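Ribonucleoside-diphosphate reductase (Pseudomonas aeruginosa, PDB 5IM3) probably reduces ribonucleoside diphosphates to deoxyribonucleotides, the precursors for DNA synthesis, under allosteric control by nucleotides such as dATP. Local coordinates at residues A[481-486]-A[559-564]; A[858-863]-A[896-901]; A[875-880]-A[903-908]. All blocks are in the same frame, centred on the assembly; numbering follows the deposited sequence.

All three contacts lie within the barrel domain. Contact 1, between two parallel strands of the main sheet, is almost wholly buried; the charged pair of contact 2 and the Asn-877, Tyr-905 and Arg-907 side of contact 3 are partly exposed. Contact 3 pairs the two strands of a smaller beta-alpha-beta unit, and contact 2 packs the turn that ends that unit's helix, 885-897, against helix 856-866. Backbone hydrogen bonds dominate contacts 1 and 3, whereas contact 2 relies on aliphatic packing and one ion pair. Thr-903 of contact 3 bonds through OG1 to the carbonyl of Leu-563 in contact 1, while Leu-876 packs on Ala-863 and Leu-900 of contact 2.

Contact 1: A[481-486]-A[559-564]; sequences MNTANW and GHPWLT
Thr-483 presses its hydroxyl into the bend made by His-560 and the cis proline Pro-561. Thr-483 OG1, set between the backbone N and the carbonyl carbon (chi1 57°), lies 3.2 Å from His-560 CB and 3.3 Å from Pro-561 CA, and the threonine and histidine side chains meet at about a right angle. The carbonyl oxygen of Thr-483 lies at the edge of the imidazole and also 3.7 Å above the plane of the Trp-562 indole, toward its rim. The same oxygen accepts a hydrogen bond from Trp-562 N. Further out, Trp-562 CH2 touches Asn-482 CB at 3.9 Å.

From Ala-484 onward the strands run parallel, their axes 34° apart. Asn-485 N binds Trp-562 O at 2.6 Å, and Asn-485 OD1 rests 3.6 Å from Pro-561 CB. Thr-564 grips Asn-485 O twice, through its backbone N and through OG1 at 2.6 Å; that hydroxyl also sits at the edge of the Trp-486 indole, 3.2 Å from CE3.

Strand 450-455 pairs with the other side of 482-487, as expected within the barrel of this family. Asn-485 and Leu-563 point to the face covered by helix 544-558, with helix 461-465 also touching Asn-485. Trp-562, whose side chain points to the other face, meets Tyr-904 and Tyr-905 edge-to-face.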
# COMPACT_ATOMS: atom_id res chain seq x y z
N MET A 481 -30.93 -8.27 1.15
CA MET A 481 -31.75 -7.90 0.00
C MET A 481 -30.84 -7.69 -1.20
O MET A 481 -29.77 -7.09 -1.08
CB MET A 481 -32.55 -6.62 0.28
CG MET A 481 -33.55 -6.24 -0.80
SD MET A 481 -34.23 -4.58 -0.57
CE MET A 481 -32.84 -3.59 -1.13
N ASN A 482 -31.27 -8.19 -2.35
CA ASN A 482 -30.54 -7.97 -3.59
C ASN A 482 -30.96 -6.63 -4.20
O ASN A 482 -32.04 -6.10 -3.92
CB ASN A 482 -30.77 -9.11 -4.58
CG ASN A 482 -30.16 -10.43 -4.12
OD1 ASN A 482 -30.84 -11.46 -4.06
ND2 ASN A 482 -28.87 -10.41 -3.79
N THR A 483 -30.09 -6.10 -5.05
CA THR A 483 -30.31 -4.84 -5.72
C THR A 483 -29.93 -4.98 -7.19
O THR A 483 -29.06 -5.78 -7.54
CB THR A 483 -29.48 -3.70 -5.09
OG1 THR A 483 -28.10 -4.06 -5.12
CG2 THR A 483 -29.90 -3.44 -3.65
N ALA A 484 -30.59 -4.20 -8.05
CA ALA A 484 -30.26 -4.19 -9.46
C ALA A 484 -30.52 -2.81 -10.04
O ALA A 484 -31.47 -2.14 -9.66
CB ALA A 484 -31.07 -5.24 -10.24
N ASN A 485 -29.66 -2.40 -10.97
CA ASN A 485 -29.85 -1.17 -11.72
C ASN A 485 -30.84 -1.38 -12.87
O ASN A 485 -30.75 -2.37 -13.60
CB ASN A 485 -28.53 -0.66 -12.28
CG ASN A 485 -27.59 -0.14 -11.21
OD1 ASN A 485 -26.51 -0.69 -10.98
ND2 ASN A 485 -27.99 0.95 -10.55
N TRP A 486 -31.77 -0.44 -13.01
CA TRP A 486 -32.71 -0.40 -14.13
C TRP A 486 -32.25 0.75 -15.04
O TRP A 486 -32.60 1.91 -14.82
CB TRP A 486 -34.13 -0.21 -13.60
CG TRP A 486 -35.24 -0.43 -14.59
CD1 TRP A 486 -36.19 0.47 -14.97
CD2 TRP A 486 -35.51 -1.64 -15.32
NE1 TRP A 486 -37.04 -0.10 -15.89
CE2 TRP A 486 -36.65 -1.40 -16.12
CE3 TRP A 486 -34.91 -2.90 -15.37
CZ2 TRP A 486 -37.20 -2.37 -16.96
CZ3 TRP A 486 -35.46 -3.86 -16.21
CH2 TRP A 486 -36.58 -3.59 -16.99
N GLY A 559 -20.74 -7.14 -5.37
CA GLY A 559 -21.58 -7.99 -6.18
C GLY A 559 -22.90 -7.37 -6.58
O GLY A 559 -23.70 -8.02 -7.27
N HIS A 560 -23.16 -6.13 -6.18
CA HIS A 560 -24.45 -5.49 -6.38
C HIS A 560 -24.23 -4.00 -6.54
O HIS A 560 -23.21 -3.47 -6.09
CB HIS A 560 -25.40 -5.77 -5.21
CG HIS A 560 -25.64 -7.23 -4.96
ND1 HIS A 560 -24.82 -7.99 -4.16
CD2 HIS A 560 -26.61 -8.06 -5.41
CE1 HIS A 560 -25.27 -9.23 -4.13
NE2 HIS A 560 -26.36 -9.30 -4.88
N PRO A 561 -25.17 -3.28 -7.19
CA PRO A 561 -26.36 -3.82 -7.86
C PRO A 561 -26.04 -4.43 -9.22
O PRO A 561 -25.08 -4.02 -9.87
CB PRO A 561 -27.27 -2.59 -8.02
CG PRO A 561 -26.69 -1.54 -7.13
CD PRO A 561 -25.23 -1.81 -7.10
N TRP A 562 -26.85 -5.40 -9.65
CA TRP A 562 -26.70 -5.96 -10.98
C TRP A 562 -27.07 -4.92 -12.03
O TRP A 562 -27.66 -3.87 -11.73
CB TRP A 562 -27.56 -7.21 -11.13
CG TRP A 562 -27.24 -8.27 -10.11
CD1 TRP A 562 -26.00 -8.61 -9.66
CD2 TRP A 562 -28.17 -9.10 -9.41
NE1 TRP A 562 -26.10 -9.62 -8.73
CE2 TRP A 562 -27.42 -9.93 -8.55
CE3 TRP A 562 -29.57 -9.21 -9.42
CZ2 TRP A 562 -28.02 -10.87 -7.72
CZ3 TRP A 562 -30.16 -10.15 -8.59
CH2 TRP A 562 -29.39 -10.96 -7.75
N LEU A 563 -26.71 -5.21 -13.28
CA LEU A 563 -26.94 -4.31 -14.40
C LEU A 563 -27.99 -4.91 -15.33
O LEU A 563 -27.76 -5.98 -15.91
CB LEU A 563 -25.64 -4.06 -15.16
CG LEU A 563 -24.67 -3.00 -14.62
CD1 LEU A 563 -24.31 -3.23 -13.16
CD2 LEU A 563 -23.40 -2.97 -15.47
N THR A 564 -29.13 -4.23 -15.45
CA THR A 564 -30.19 -4.63 -16.38
C THR A 564 -30.62 -3.41 -17.17
O THR A 564 -30.52 -2.27 -16.69
CB THR A 564 -31.39 -5.24 -15.64
OG1 THR A 564 -32.05 -4.23 -14.86
CG2 THR A 564 -30.95 -6.38 -14.72

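Contact 2: A[858-863]-A[896-901]; sequences WIVEAA and WFRGLK
A Schellman motif ends helix 885-897, and the two residues flanking its glycine, Arg-898 and Leu-900, pack against Val-860, Glu-861 and Ala-863 of helix 856-866. Gly-899, with positive phi, is the C-prime residue: its N binds Trp-896 O at 3.1 Å, while Leu-900 N reaches back to Ala-895 O. Both flanking side chains set out toward the neighbouring helix.

Leu-900 uses its two methyls on different residues of the helix. Leu-900 CD1 meets Val-860 CG1 at 3.9 Å, the two side chains lying obliquely, and CD2 lies 3.7 Å from Ala-863 CB and 3.5 Å from Ala-863 C. Glu-861 leaves its backbone pointing away, but a bend at chi2 (-66°) accompanies the return of the carboxylate toward Arg-898. Glu-861 OE2 then lies over one face of the Arg-898 guanidinium, 2.8 Å from NE and 3.1 Å from CZ, with carboxylate and guanidinium planes 63° apart. Phe-897 CD2 lies above the opposite face, toward its rim.

Because OE2 sits well out of the guanidinium plane, no N-H points at it, and the salt bridge rests on charge alone. Further charges stand near: Arg-865 forms a long, weak ion pair with Glu-861, and Glu-741 another with Arg-898. The pair thus adds attraction beside the aliphatic contact, probably without the directional hold that an in-plane bond would give.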
# COMPACT_ATOMS: atom_id res chain seq x y z
N TRP A 858 -16.78 -14.21 -25.37
CA TRP A 858 -17.49 -15.36 -25.93
C TRP A 858 -18.85 -15.55 -25.26
O TRP A 858 -19.84 -15.84 -25.92
CB TRP A 858 -16.65 -16.63 -25.79
CG TRP A 858 -15.34 -16.58 -26.51
CD1 TRP A 858 -14.10 -16.48 -25.96
CD2 TRP A 858 -15.14 -16.62 -27.93
NE1 TRP A 858 -13.14 -16.46 -26.94
CE2 TRP A 858 -13.76 -16.55 -28.16
CE3 TRP A 858 -16.00 -16.72 -29.03
CZ2 TRP A 858 -13.21 -16.57 -29.44
CZ3 TRP A 858 -15.45 -16.73 -30.30
CH2 TRP A 858 -14.07 -16.66 -30.50
N ILE A 859 -18.90 -15.39 -23.93
CA ILE A 859 -20.15 -15.59 -23.20
C ILE A 859 -21.15 -14.50 -23.55
O ILE A 859 -22.36 -14.75 -23.63
CB ILE A 859 -19.87 -15.64 -21.68
CG1 ILE A 859 -18.75 -16.64 -21.37
CG2 ILE A 859 -21.13 -16.00 -20.91
CD1 ILE A 859 -19.04 -18.05 -21.84
N VAL A 860 -20.67 -13.27 -23.75
CA VAL A 860 -21.56 -12.16 -24.08
C VAL A 860 -22.10 -12.33 -25.50
O VAL A 860 -23.31 -12.21 -25.74
CB VAL A 860 -20.84 -10.82 -23.91
CG1 VAL A 860 -21.69 -9.67 -24.45
CG2 VAL A 860 -20.48 -10.59 -22.45
N GLU A 861 -21.22 -12.59 -26.46
CA GLU A 861 -21.65 -12.74 -27.85
C GLU A 861 -22.61 -13.90 -28.01
O GLU A 861 -23.57 -13.82 -28.79
CB GLU A 861 -20.44 -12.91 -28.76
CG GLU A 861 -19.95 -11.63 -29.41
CD GLU A 861 -20.96 -11.05 -30.38
OE1 GLU A 861 -21.89 -11.79 -30.79
OE2 GLU A 861 -20.84 -9.86 -30.74
N ALA A 862 -22.36 -15.00 -27.30
CA ALA A 862 -23.28 -16.13 -27.34
C ALA A 862 -24.65 -15.74 -26.79
O ALA A 862 -25.68 -16.03 -27.40
CB ALA A 862 -22.70 -17.30 -26.55
N ALA A 863 -24.66 -15.07 -25.64
CA ALA A 863 -25.92 -14.61 -25.07
C ALA A 863 -26.61 -13.62 -25.99
O ALA A 863 -27.84 -13.62 -26.11
CB ALA A 863 -25.68 -14.00 -23.69
N TRP A 896 -24.21 -4.22 -23.30
CA TRP A 896 -25.22 -3.28 -23.77
C TRP A 896 -25.14 -3.11 -25.29
O TRP A 896 -26.16 -3.13 -25.98
CB TRP A 896 -25.05 -1.94 -23.06
CG TRP A 896 -26.02 -0.89 -23.48
CD1 TRP A 896 -27.36 -0.85 -23.20
CD2 TRP A 896 -25.73 0.29 -24.24
NE1 TRP A 896 -27.92 0.28 -23.75
CE2 TRP A 896 -26.94 1.00 -24.39
CE3 TRP A 896 -24.57 0.82 -24.80
CZ2 TRP A 896 -27.02 2.20 -25.08
CZ3 TRP A 896 -24.65 2.01 -25.49
CH2 TRP A 896 -25.86 2.69 -25.62
N PHE A 897 -23.93 -2.95 -25.81
CA PHE A 897 -23.75 -2.74 -27.25
C PHE A 897 -24.28 -3.91 -28.06
O PHE A 897 -24.66 -3.73 -29.23
CB PHE A 897 -22.27 -2.50 -27.54
CG PHE A 897 -21.98 -2.01 -28.93
CD1 PHE A 897 -22.33 -0.73 -29.32
CD2 PHE A 897 -21.35 -2.84 -29.85
CE1 PHE A 897 -22.06 -0.28 -30.60
CE2 PHE A 897 -21.08 -2.39 -31.13
CZ PHE A 897 -21.44 -1.11 -31.50
N ARG A 898 -24.34 -5.11 -27.48
CA ARG A 898 -24.76 -6.31 -28.19
C ARG A 898 -26.22 -6.66 -27.95
O ARG A 898 -26.65 -7.78 -28.25
CB ARG A 898 -23.87 -7.49 -27.79
CG ARG A 898 -22.43 -7.36 -28.23
CD ARG A 898 -22.31 -7.37 -29.75
NE ARG A 898 -20.97 -7.07 -30.21
CZ ARG A 898 -20.64 -6.91 -31.49
NH1 ARG A 898 -21.57 -7.04 -32.43
NH2 ARG A 898 -19.39 -6.63 -31.83
N GLY A 899 -27.00 -5.72 -27.42
CA GLY A 899 -28.43 -5.92 -27.33
C GLY A 899 -28.89 -6.84 -26.22
O GLY A 899 -30.00 -7.36 -26.28
N LEU A 900 -28.07 -7.05 -25.19
CA LEU A 900 -28.50 -7.86 -24.06
C LEU A 900 -29.50 -7.09 -23.21
O LEU A 900 -29.42 -5.87 -23.06
CB LEU A 900 -27.30 -8.29 -23.22
CG LEU A 900 -26.37 -9.35 -23.82
CD1 LEU A 900 -25.23 -9.62 -22.87
CD2 LEU A 900 -27.12 -10.64 -24.14
N LYS A 901 -30.47 -7.83 -22.66
CA LYS A 901 -31.47 -7.23 -21.79
C LYS A 901 -31.03 -7.20 -20.33
O LYS A 901 -31.37 -6.25 -19.61
CB LYS A 901 -32.79 -8.00 -21.90
CG LYS A 901 -33.40 -7.99 -23.29
CD LYS A 901 -34.77 -8.64 -23.30
CE LYS A 901 -35.38 -8.65 -24.69
NZ LYS A 901 -36.72 -9.29 -24.68

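Contact 3: A[875-880]-A[903-908]; sequences SLNLYI and TYYLRA
Strands 878-880 and 906-908 run parallel, 4.9 Å apart at closest approach and inclined by 17°, with Leu-878 beside Leu-906, Tyr-879 beside Arg-907 and Ile-880 beside Ala-908. They are the two strands of a beta-alpha-beta unit connected through helix 885-897. Leu-878 bonds to both neighbours of Leu-906: its N to Tyr-905 O at 3.1 Å, and its O to Arg-907 N at 2.9 Å. Ile-880 N continues the ladder to Arg-907 O, and before the strands Tyr-904 N binds Leu-876 O from above the carbonyl plane.

Asn-877 carries the polar side-chain contact. Asn-877 OD1 receives a weak hydrogen bond from Tyr-905 N at 3.1 Å, approaches Tyr-904 CD2 to 3.1 Å and lies at the edge of the Tyr-905 ring, in its plane. With CG anti to the carbonyl carbon (chi1 -67°), Asn-877 lies alongside Tyr-904, amide and ring planes 16° apart. Tyr-905 CD2 stands over the centre of the Tyr-904 ring, while Arg-907 NH2 lies above a face of the Tyr-905 ring, toward its rim.

Tyr-879 and Arg-907 also extend side by side; Tyr-879 CD2 touches Arg-907 CB at 3.5 Å, and the phenol OH is hydrogen-bonded to Glu-786 OE1. On the other face, Ile-880 CD1 meets Leu-906 CD1 at 3.8 Å, both leucine and isoleucine packing on helix 885-897.

The chemistry thus divides by face: the aliphatic side packs on helices, whereas on the other Glu-786 holds the Tyr-879 hydroxyl with one oxygen and, weakly, Asn-877 ND2 with the second, which probably helps fix the amide so that OD1 faces Tyr-905 N.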
# COMPACT_ATOMS: atom_id res chain seq x y z
N SER A 875 -30.70 -15.41 -17.65
CA SER A 875 -29.79 -15.18 -16.52
C SER A 875 -28.36 -15.42 -16.97
O SER A 875 -27.98 -16.54 -17.33
CB SER A 875 -30.16 -16.11 -15.37
OG SER A 875 -31.48 -15.87 -14.94
N LEU A 876 -27.55 -14.36 -16.93
CA LEU A 876 -26.21 -14.38 -17.52
C LEU A 876 -25.18 -14.02 -16.47
O LEU A 876 -24.94 -12.84 -16.20
CB LEU A 876 -26.13 -13.43 -18.71
CG LEU A 876 -24.83 -13.49 -19.50
CD1 LEU A 876 -24.65 -14.86 -20.15
CD2 LEU A 876 -24.80 -12.39 -20.55
N ASN A 877 -24.55 -15.03 -15.87
CA ASN A 877 -23.39 -14.79 -15.02
C ASN A 877 -22.17 -14.53 -15.89
O ASN A 877 -22.00 -15.14 -16.95
CB ASN A 877 -23.15 -15.99 -14.11
CG ASN A 877 -24.24 -16.17 -13.09
OD1 ASN A 877 -24.76 -15.20 -12.53
ND2 ASN A 877 -24.62 -17.41 -12.84
N LEU A 878 -21.33 -13.60 -15.45
CA LEU A 878 -20.11 -13.26 -16.17
C LEU A 878 -18.91 -13.53 -15.28
O LEU A 878 -18.93 -13.23 -14.08
CB LEU A 878 -20.13 -11.80 -16.62
CG LEU A 878 -21.12 -11.46 -17.74
CD1 LEU A 878 -21.04 -9.99 -18.08
CD2 LEU A 878 -20.88 -12.31 -18.98
N TYR A 879 -17.88 -14.11 -15.88
CA TYR A 879 -16.66 -14.48 -15.18
C TYR A 879 -15.51 -13.68 -15.76
O TYR A 879 -15.29 -13.70 -16.97
CB TYR A 879 -16.40 -15.99 -15.31
CG TYR A 879 -17.56 -16.82 -14.81
CD1 TYR A 879 -18.64 -17.10 -15.64
CD2 TYR A 879 -17.58 -17.30 -13.52
CE1 TYR A 879 -19.70 -17.85 -15.19
CE2 TYR A 879 -18.64 -18.06 -13.06
CZ TYR A 879 -19.70 -18.33 -13.90
OH TYR A 879 -20.75 -19.08 -13.44
N ILE A 880 -14.79 -12.96 -14.90
CA ILE A 880 -13.74 -12.06 -15.33
C ILE A 880 -12.53 -12.29 -14.43
O ILE A 880 -12.59 -12.00 -13.23
CB ILE A 880 -14.18 -10.59 -15.28
CG1 ILE A 880 -15.35 -10.37 -16.24
CG2 ILE A 880 -13.00 -9.68 -15.61
CD1 ILE A 880 -15.86 -8.94 -16.29
N THR A 903 -27.91 -8.58 -17.20
CA THR A 903 -26.76 -9.32 -16.70
C THR A 903 -27.04 -9.70 -15.26
O THR A 903 -27.91 -9.11 -14.61
CB THR A 903 -25.44 -8.52 -16.80
OG1 THR A 903 -25.44 -7.45 -15.84
CG2 THR A 903 -25.23 -7.97 -18.20
N TYR A 904 -26.30 -10.69 -14.78
CA TYR A 904 -26.58 -11.29 -13.48
C TYR A 904 -25.37 -11.12 -12.58
O TYR A 904 -24.79 -10.03 -12.53
CB TYR A 904 -26.97 -12.76 -13.69
CG TYR A 904 -27.71 -13.44 -12.55
CD1 TYR A 904 -28.28 -12.71 -11.52
CD2 TYR A 904 -27.84 -14.82 -12.51
CE1 TYR A 904 -28.95 -13.33 -10.48
CE2 TYR A 904 -28.50 -15.46 -11.49
CZ TYR A 904 -29.06 -14.71 -10.48
OH TYR A 904 -29.73 -15.35 -9.45
N TYR A 905 -24.97 -12.17 -11.87
CA TYR A 905 -23.82 -12.08 -10.98
C TYR A 905 -22.55 -11.75 -11.75
O TYR A 905 -22.36 -12.17 -12.90
CB TYR A 905 -23.60 -13.39 -10.23
CG TYR A 905 -24.58 -13.66 -9.11
CD1 TYR A 905 -24.46 -13.02 -7.89
CD2 TYR A 905 -25.61 -14.57 -9.28
CE1 TYR A 905 -25.35 -13.27 -6.86
CE2 TYR A 905 -26.50 -14.83 -8.26
CZ TYR A 905 -26.37 -14.18 -7.05
OH TYR A 905 -27.26 -14.44 -6.04
N LEU A 906 -21.66 -11.00 -11.10
CA LEU A 906 -20.29 -10.84 -11.55
C LEU A 906 -19.41 -11.72 -10.67
O LEU A 906 -19.42 -11.58 -9.44
CB LEU A 906 -19.84 -9.38 -11.49
CG LEU A 906 -18.35 -9.15 -11.72
CD1 LEU A 906 -17.94 -9.52 -13.14
CD2 LEU A 906 -17.99 -7.71 -11.42
N ARG A 907 -18.66 -12.62 -11.29
CA ARG A 907 -17.64 -13.41 -10.61
C ARG A 907 -16.28 -12.88 -11.06
O ARG A 907 -15.91 -13.02 -12.22
CB ARG A 907 -17.80 -14.90 -10.94
CG ARG A 907 -19.15 -15.47 -10.55
CD ARG A 907 -19.24 -15.73 -9.06
NE ARG A 907 -20.52 -16.36 -8.70
CZ ARG A 907 -21.55 -15.74 -8.14
NH1 ARG A 907 -21.48 -14.45 -7.84
NH2 ARG A 907 -22.65 -16.42 -7.86
N ALA A 908 -15.56 -12.25 -10.13
CA ALA A 908 -14.34 -11.53 -10.45
C ALA A 908 -13.17 -12.06 -9.63
O ALA A 908 -13.32 -12.32 -8.43
CB ALA A 908 -14.50 -10.03 -10.21